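Local structure of 24-sterol C-methyltransferase (Haloferax volcanii, 6F5Z) at residues T196-T200 with D201-T205; M34-E37 with E38-V42. The protein probably transfers methyl groups from S-adenosylmethionine to a substrate and forms a complex with the activator protein Trm112. All coordinates share one frame; numbering follows the deposited sequence.

Along the chain contact 2 (M34-E37 with E38-V42) closes before contact 1 (T196-T200 with D201-T205) opens. Their centres are about 42 Å apart and their nearest atoms about 26 Å, on opposite sides of the chain's centre, so they do not touch. Contact 2 belongs to the Rossmann-like methyltransferase core: it joins helix 16-33 to strand 41-45, an interior strand between the parallel strands 64-69 and 104-110 of the mixed sheet. Contact 1 lies in a surface excursion between strand 178-185, at one edge of that sheet within the chain, and helix 206-216. One turn thus leads into an interior strand, while the other belongs to the connection between the sheet's last two strands in sequence.

Contact 1. Residues T196-T200 with D201-T205; sequences TEFPT and DDWET
F198 reaches across the turn to the backbone and CB of W203. With CG anti to the carbonyl carbon (chi1 -70°), its CB lies 4.0 Å from E204 O, and CG comes equally near T205 C. Farther out, CD2 approaches W203 O at 3.6 Å, the oxygen standing at the ring edge near its plane. CE2 then meets W203 CB at 3.6 Å, also at the edge and in plane, and the two side chains leave the turn in the same direction. T200 CG2 sits 3.8 Å above one face of the phenyl ring, offset toward its rim.

The polar half of the turn belongs to T200. Its N donates to W203 O over 2.9 Å, and its OG1 takes the N-H of W203 in return at 3.1 Å, with a weak bond from D202 N besides. This is an ST-type arrangement, the hydroxyl standing in for a main-chain acceptor, and it ties T200 to W203 three residues on. P199, preceded by a cis peptide bond, lays CB 3.5 Å from W203 O.

T205, whose OG1 bonds to A208 N, is the N-cap of helix 206-216. That helix receives both aromatic residues, F198 on R206 and M209, W203 on M209 and R212, while the W203 ring also meets H148 with planes about 65° apart. The surface turn thus rests on the helix that follows it.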
ATOM      1  N   THR B 196     -17.344  29.571  17.297  1.00 28.01           N
ATOM      2  CA  THR B 196     -18.377  30.087  18.234  1.00 28.85           C
ATOM      3  C   THR B 196     -19.233  28.976  18.891  1.00 34.46           C
ATOM      4  O   THR B 196     -19.796  29.190  19.983  1.00 34.24           O
ATOM      5  CB  THR B 196     -19.379  31.036  17.508  1.00 35.84           C
ATOM      6  OG1 THR B 196     -20.020  30.361  16.422  1.00 38.50           O
ATOM      7  CG2 THR B 196     -18.760  32.309  17.033  1.00 37.99           C
ATOM      8  N   GLU B 197     -19.387  27.826  18.192  1.00 30.23           N
ATOM      9  CA  GLU B 197     -20.231  26.702  18.601  1.00 29.96           C
ATOM     10  C   GLU B 197     -19.620  25.767  19.634  1.00 32.76           C
ATOM     11  O   GLU B 197     -20.306  24.840  20.090  1.00 34.06           O
ATOM     12  CB  GLU B 197     -20.694  25.895  17.379  1.00 31.59           C
ATOM     13  CG  GLU B 197     -21.602  26.638  16.404  1.00 42.12           C
ATOM     14  CD  GLU B 197     -22.682  27.482  17.057  1.00 64.04           C
ATOM     15  OE1 GLU B 197     -23.614  26.898  17.655  1.00 57.28           O
ATOM     16  OE2 GLU B 197     -22.554  28.728  17.029  1.00 54.02           O
ATOM     17  N   PHE B 198     -18.354  26.005  19.998  1.00 26.70           N
ATOM     18  CA  PHE B 198     -17.585  25.204  20.926  1.00 26.46           C
ATOM     19  C   PHE B 198     -17.669  25.775  22.330  1.00 34.49           C
ATOM     20  O   PHE B 198     -17.796  26.993  22.474  1.00 36.29           O
ATOM     21  CB  PHE B 198     -16.137  25.046  20.438  1.00 26.72           C
ATOM     22  CG  PHE B 198     -16.051  24.165  19.215  1.00 25.73           C
ATOM     23  CD1 PHE B 198     -16.322  24.676  17.954  1.00 26.11           C
ATOM     24  CD2 PHE B 198     -15.766  22.804  19.333  1.00 24.27           C
ATOM     25  CE1 PHE B 198     -16.291  23.856  16.823  1.00 25.80           C
ATOM     26  CE2 PHE B 198     -15.700  21.989  18.194  1.00 23.81           C
ATOM     27  CZ  PHE B 198     -15.971  22.516  16.946  1.00 21.69           C
ATOM     28  N   PRO B 199     -17.660  24.924  23.371  1.00 29.89           N
ATOM     29  CA  PRO B 199     -17.488  23.459  23.325  1.00 28.12           C
ATOM     30  C   PRO B 199     -18.737  22.715  22.915  1.00 29.76           C
ATOM     31  O   PRO B 199     -19.847  23.212  23.108  1.00 28.12           O
ATOM     32  CB  PRO B 199     -17.048  23.119  24.749  1.00 30.69           C
ATOM     33  CG  PRO B 199     -17.758  24.146  25.600  1.00 36.87           C
ATOM     34  CD  PRO B 199     -17.752  25.413  24.767  1.00 32.54           C
ATOM     35  N   THR B 200     -18.555  21.546  22.289  1.00 25.02           N
ATOM     36  CA  THR B 200     -19.656  20.665  21.940  1.00 25.17           C
ATOM     37  C   THR B 200     -19.552  19.548  22.983  1.00 30.12           C
ATOM     38  O   THR B 200     -18.710  19.636  23.888  1.00 31.58           O
ATOM     39  CB  THR B 200     -19.510  20.099  20.534  1.00 30.52           C
ATOM     40  OG1 THR B 200     -18.408  19.162  20.547  1.00 27.86           O
ATOM     41  CG2 THR B 200     -19.346  21.193  19.455  1.00 26.02           C
ATOM     42  N   ASP B 201     -20.383  18.517  22.865  1.00 26.42           N
ATOM     43  CA  ASP B 201     -20.319  17.380  23.778  1.00 27.32           C
ATOM     44  C   ASP B 201     -18.946  16.671  23.710  1.00 31.62           C
ATOM     45  O   ASP B 201     -18.413  16.275  24.734  1.00 31.99           O
ATOM     46  CB  ASP B 201     -21.473  16.383  23.520  1.00 29.46           C
ATOM     47  CG  ASP B 201     -21.695  15.921  22.076  1.00 41.61           C
ATOM     48  OD1 ASP B 201     -21.306  16.657  21.143  1.00 40.94           O
ATOM     49  OD2 ASP B 201     -22.306  14.847  21.882  1.00 45.64           O
ATOM     50  N   ASP B 202     -18.361  16.561  22.513  1.00 28.90           N
ATOM     51  CA  ASP B 202     -17.090  15.865  22.359  1.00 28.77           C
ATOM     52  C   ASP B 202     -15.827  16.758  22.374  1.00 30.13           C
ATOM     53  O   ASP B 202     -14.739  16.276  22.725  1.00 31.13           O
ATOM     54  CB  ASP B 202     -17.121  15.045  21.055  1.00 31.58           C
ATOM     55  CG  ASP B 202     -18.190  13.963  20.993  1.00 47.53           C
ATOM     56  OD1 ASP B 202     -18.430  13.310  22.028  1.00 46.93           O
ATOM     57  OD2 ASP B 202     -18.740  13.727  19.885  1.00 54.42           O
ATOM     58  N   TRP B 203     -15.951  18.033  21.966  1.00 22.82           N
ATOM     59  CA  TRP B 203     -14.771  18.860  21.733  1.00 21.42           C
ATOM     60  C   TRP B 203     -14.756  20.133  22.478  1.00 25.13           C
ATOM     61  O   TRP B 203     -15.726  20.887  22.381  1.00 24.87           O
ATOM     62  CB  TRP B 203     -14.678  19.158  20.219  1.00 20.39           C
ATOM     63  CG  TRP B 203     -14.676  17.892  19.427  1.00 20.63           C
ATOM     64  CD1 TRP B 203     -15.735  17.318  18.794  1.00 23.65           C
ATOM     65  CD2 TRP B 203     -13.600  16.948  19.348  1.00 19.66           C
ATOM     66  NE1 TRP B 203     -15.379  16.084  18.289  1.00 23.28           N
ATOM     67  CE2 TRP B 203     -14.064  15.847  18.588  1.00 22.36           C
ATOM     68  CE3 TRP B 203     -12.259  16.969  19.770  1.00 20.77           C
ATOM     69  CZ2 TRP B 203     -13.269  14.737  18.324  1.00 21.71           C
ATOM     70  CZ3 TRP B 203     -11.475  15.859  19.517  1.00 22.09           C
ATOM     71  CH2 TRP B 203     -11.991  14.749  18.830  1.00 22.45           C
ATOM     72  N   GLU B 204     -13.625  20.444  23.117  1.00 22.52           N
ATOM     73  CA  GLU B 204     -13.492  21.689  23.857  1.00 24.64           C
ATOM     74  C   GLU B 204     -13.165  22.860  22.940  1.00 28.32           C
ATOM     75  O   GLU B 204     -13.522  23.992  23.246  1.00 27.36           O
ATOM     76  CB  GLU B 204     -12.445  21.552  24.983  1.00 26.84           C
ATOM     77  CG  GLU B 204     -10.993  21.454  24.531  1.00 44.02           C
ATOM     78  CD  GLU B 204     -10.008  20.706  25.416  1.00 78.59           C
ATOM     79  OE1 GLU B 204     -10.096  20.826  26.660  1.00 73.34           O
ATOM     80  OE2 GLU B 204      -9.109  20.037  24.854  1.00 76.19           O
ATOM     81  N   THR B 205     -12.429  22.593  21.833  1.00 23.18           N
ATOM     82  CA  THR B 205     -12.024  23.640  20.894  1.00 22.07           C
ATOM     83  C   THR B 205     -12.171  23.097  19.481  1.00 22.44           C
ATOM     84  O   THR B 205     -12.105  21.870  19.262  1.00 19.90           O
ATOM     85  CB  THR B 205     -10.535  24.031  21.080  1.00 24.28           C
ATOM     86  OG1 THR B 205      -9.670  22.927  20.750  1.00 25.46           O
ATOM     87  CG2 THR B 205     -10.209  24.566  22.494  1.00 25.83           C
TER

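Contact 2. Residues M34-E37 with E38-V42; sequences MPVE and EGDTV
D40 carries its carboxylate back to the N-H of E37 because CG stands anti to the carbonyl carbon, beside its own backbone N (chi1 -81°). D40 OD2 accepts from E37 N at 2.8 Å, an almost straight bond (177° at the hydrogen) that approaches from above the carboxylate plane. In E37 the same kind of first torsion, followed by a bend at chi2, sends the carboxylate away from this bond; OE2 makes salt bridges with R169 and R173 of the second subunit, another copy of this protein.

The backbone closes the loop in the opposite sense: D40 N donates to E37 O at 3.0 Å. This is the type II beta turn from E37 to D40, with G39 at a backbone conformation where a side chain would jam against the preceding carbonyl oxygen. It links helix 16-33 to strand 41-45 of the Rossmann-like fold, just after an inverse gamma turn centred on P35. Replacing D40 by an alanine would probably leave the N-H of E37 without this acceptor and the approach to the turn less firmly fixed.

V36 and D40 pass one another with their side chains running opposite ways, V36 CG1 4.1 Å from D40 OD2, and V36 also packs on K60 and I62. On the outer side the carboxylates of E37 and E38 have planes 42° apart and OE1 atoms separated by 4.1 Å. A water donates to both, at 2.7 Å to E37 OE1 and 3.1 Å to E38 OE1; this bridge, with the two arginines on E37, probably eases the repulsion between them. Where strand 41-45 begins, T41 N bonds to D105 OD2 and T41 OG1 to R64 NE, while the side chain also packs on I8 of the UPF0434 family protein chain.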
ATOM      1  N   MET B  34      -7.430  -1.558  -1.798  1.00 14.31           N
ATOM      2  CA  MET B  34      -7.184  -3.001  -1.740  1.00 14.25           C
ATOM      3  C   MET B  34      -6.972  -3.587  -3.115  1.00 15.62           C
ATOM      4  O   MET B  34      -7.766  -3.316  -4.024  1.00 16.01           O
ATOM      5  CB  MET B  34      -8.305  -3.727  -0.986  1.00 15.24           C
ATOM      6  CG  MET B  34      -8.347  -3.313   0.428  1.00 16.57           C
ATOM      7  SD  MET B  34      -9.560  -4.290   1.371  1.00 17.65           S
ATOM      8  CE  MET B  34      -8.693  -5.903   1.525  1.00 17.77           C
ATOM      9  N   PRO B  35      -5.917  -4.420  -3.270  1.00 13.70           N
ATOM     10  CA  PRO B  35      -5.591  -4.962  -4.608  1.00 14.64           C
ATOM     11  C   PRO B  35      -6.395  -6.213  -4.946  1.00 19.73           C
ATOM     12  O   PRO B  35      -5.853  -7.267  -5.280  1.00 19.18           O
ATOM     13  CB  PRO B  35      -4.103  -5.297  -4.445  1.00 16.27           C
ATOM     14  CG  PRO B  35      -4.008  -5.730  -3.056  1.00 18.58           C
ATOM     15  CD  PRO B  35      -4.911  -4.820  -2.260  1.00 14.73           C
ATOM     16  N   VAL B  36      -7.712  -6.092  -4.824  1.00 17.67           N
ATOM     17  CA  VAL B  36      -8.623  -7.203  -5.091  1.00 19.29           C
ATOM     18  C   VAL B  36      -8.693  -7.497  -6.563  1.00 21.43           C
ATOM     19  O   VAL B  36      -8.849  -6.574  -7.375  1.00 22.41           O
ATOM     20  CB  VAL B  36     -10.036  -6.777  -4.589  1.00 25.29           C
ATOM     21  CG1 VAL B  36     -11.119  -7.750  -5.069  1.00 26.27           C
ATOM     22  CG2 VAL B  36     -10.048  -6.652  -3.073  1.00 25.82           C
ATOM     23  N   GLU B  37      -8.709  -8.800  -6.895  1.00 16.52           N
ATOM     24  CA  GLU B  37      -8.958  -9.297  -8.244  1.00 15.70           C
ATOM     25  C   GLU B  37     -10.388  -9.829  -8.206  1.00 18.85           C
ATOM     26  O   GLU B  37     -10.847 -10.330  -7.176  1.00 19.00           O
ATOM     27  CB  GLU B  37      -8.011 -10.425  -8.633  1.00 16.99           C
ATOM     28  CG  GLU B  37      -6.557  -9.991  -8.755  1.00 20.31           C
ATOM     29  CD  GLU B  37      -6.275  -8.871  -9.751  1.00 29.34           C
ATOM     30  OE1 GLU B  37      -7.111  -8.614 -10.649  1.00 21.81           O
ATOM     31  OE2 GLU B  37      -5.235  -8.202  -9.578  1.00 22.22           O
ATOM     32  N   GLU B  38     -11.114  -9.699  -9.331  1.00 16.05           N
ATOM     33  CA  GLU B  38     -12.467 -10.228  -9.377  1.00 15.10           C
ATOM     34  C   GLU B  38     -12.448 -11.693  -8.966  1.00 16.66           C
ATOM     35  O   GLU B  38     -11.597 -12.483  -9.430  1.00 16.22           O
ATOM     36  CB  GLU B  38     -13.033 -10.135 -10.810  1.00 17.15           C
ATOM     37  CG  GLU B  38     -13.331  -8.706 -11.260  1.00 20.69           C
ATOM     38  CD  GLU B  38     -12.176  -7.896 -11.813  1.00 29.55           C
ATOM     39  OE1 GLU B  38     -11.025  -8.389 -11.795  1.00 23.59           O
ATOM     40  OE2 GLU B  38     -12.440  -6.788 -12.335  1.00 33.23           O
ATOM     41  N   GLY B  39     -13.409 -12.046  -8.089  1.00 14.35           N
ATOM     42  CA  GLY B  39     -13.512 -13.415  -7.620  1.00 14.95           C
ATOM     43  C   GLY B  39     -12.791 -13.709  -6.310  1.00 17.19           C
ATOM     44  O   GLY B  39     -12.922 -14.805  -5.749  1.00 17.50           O
ATOM     45  N   ASP B  40     -11.991 -12.748  -5.799  1.00 15.33           N
ATOM     46  CA  ASP B  40     -11.239 -12.997  -4.550  1.00 14.16           C
ATOM     47  C   ASP B  40     -12.095 -13.275  -3.324  1.00 16.48           C
ATOM     48  O   ASP B  40     -13.242 -12.822  -3.249  1.00 16.25           O
ATOM     49  CB  ASP B  40     -10.323 -11.820  -4.229  1.00 15.33           C
ATOM     50  CG  ASP B  40      -8.993 -11.797  -4.987  1.00 19.13           C
ATOM     51  OD1 ASP B  40      -8.703 -12.775  -5.737  1.00 19.13           O
ATOM     52  OD2 ASP B  40      -8.282 -10.760  -4.904  1.00 18.41           O
ATOM     53  N   THR B  41     -11.508 -14.020  -2.380  1.00 14.68           N
ATOM     54  CA  THR B  41     -12.159 -14.355  -1.100  1.00 14.73           C
ATOM     55  C   THR B  41     -11.627 -13.375  -0.065  1.00 16.25           C
ATOM     56  O   THR B  41     -10.414 -13.260   0.099  1.00 15.36           O
ATOM     57  CB  THR B  41     -11.832 -15.782  -0.695  1.00 18.77           C
ATOM     58  OG1 THR B  41     -12.475 -16.696  -1.590  1.00 19.87           O
ATOM     59  CG2 THR B  41     -12.289 -16.092   0.754  1.00 19.12           C
ATOM     60  N   VAL B  42     -12.533 -12.671   0.622  1.00 14.52           N
ATOM     61  CA  VAL B  42     -12.145 -11.703   1.639  1.00 13.14           C
ATOM     62  C   VAL B  42     -12.809 -12.039   2.972  1.00 15.73           C
ATOM     63  O   VAL B  42     -14.016 -12.349   3.009  1.00 16.29           O
ATOM     64  CB  VAL B  42     -12.506 -10.252   1.180  1.00 16.48           C
ATOM     65  CG1 VAL B  42     -12.211  -9.194   2.276  1.00 16.70           C
ATOM     66  CG2 VAL B  42     -11.749  -9.904  -0.107  1.00 16.46           C
TER
HETATM   67  O   HOH W   1      -8.510 -10.182 -12.280  1.00 31.00           O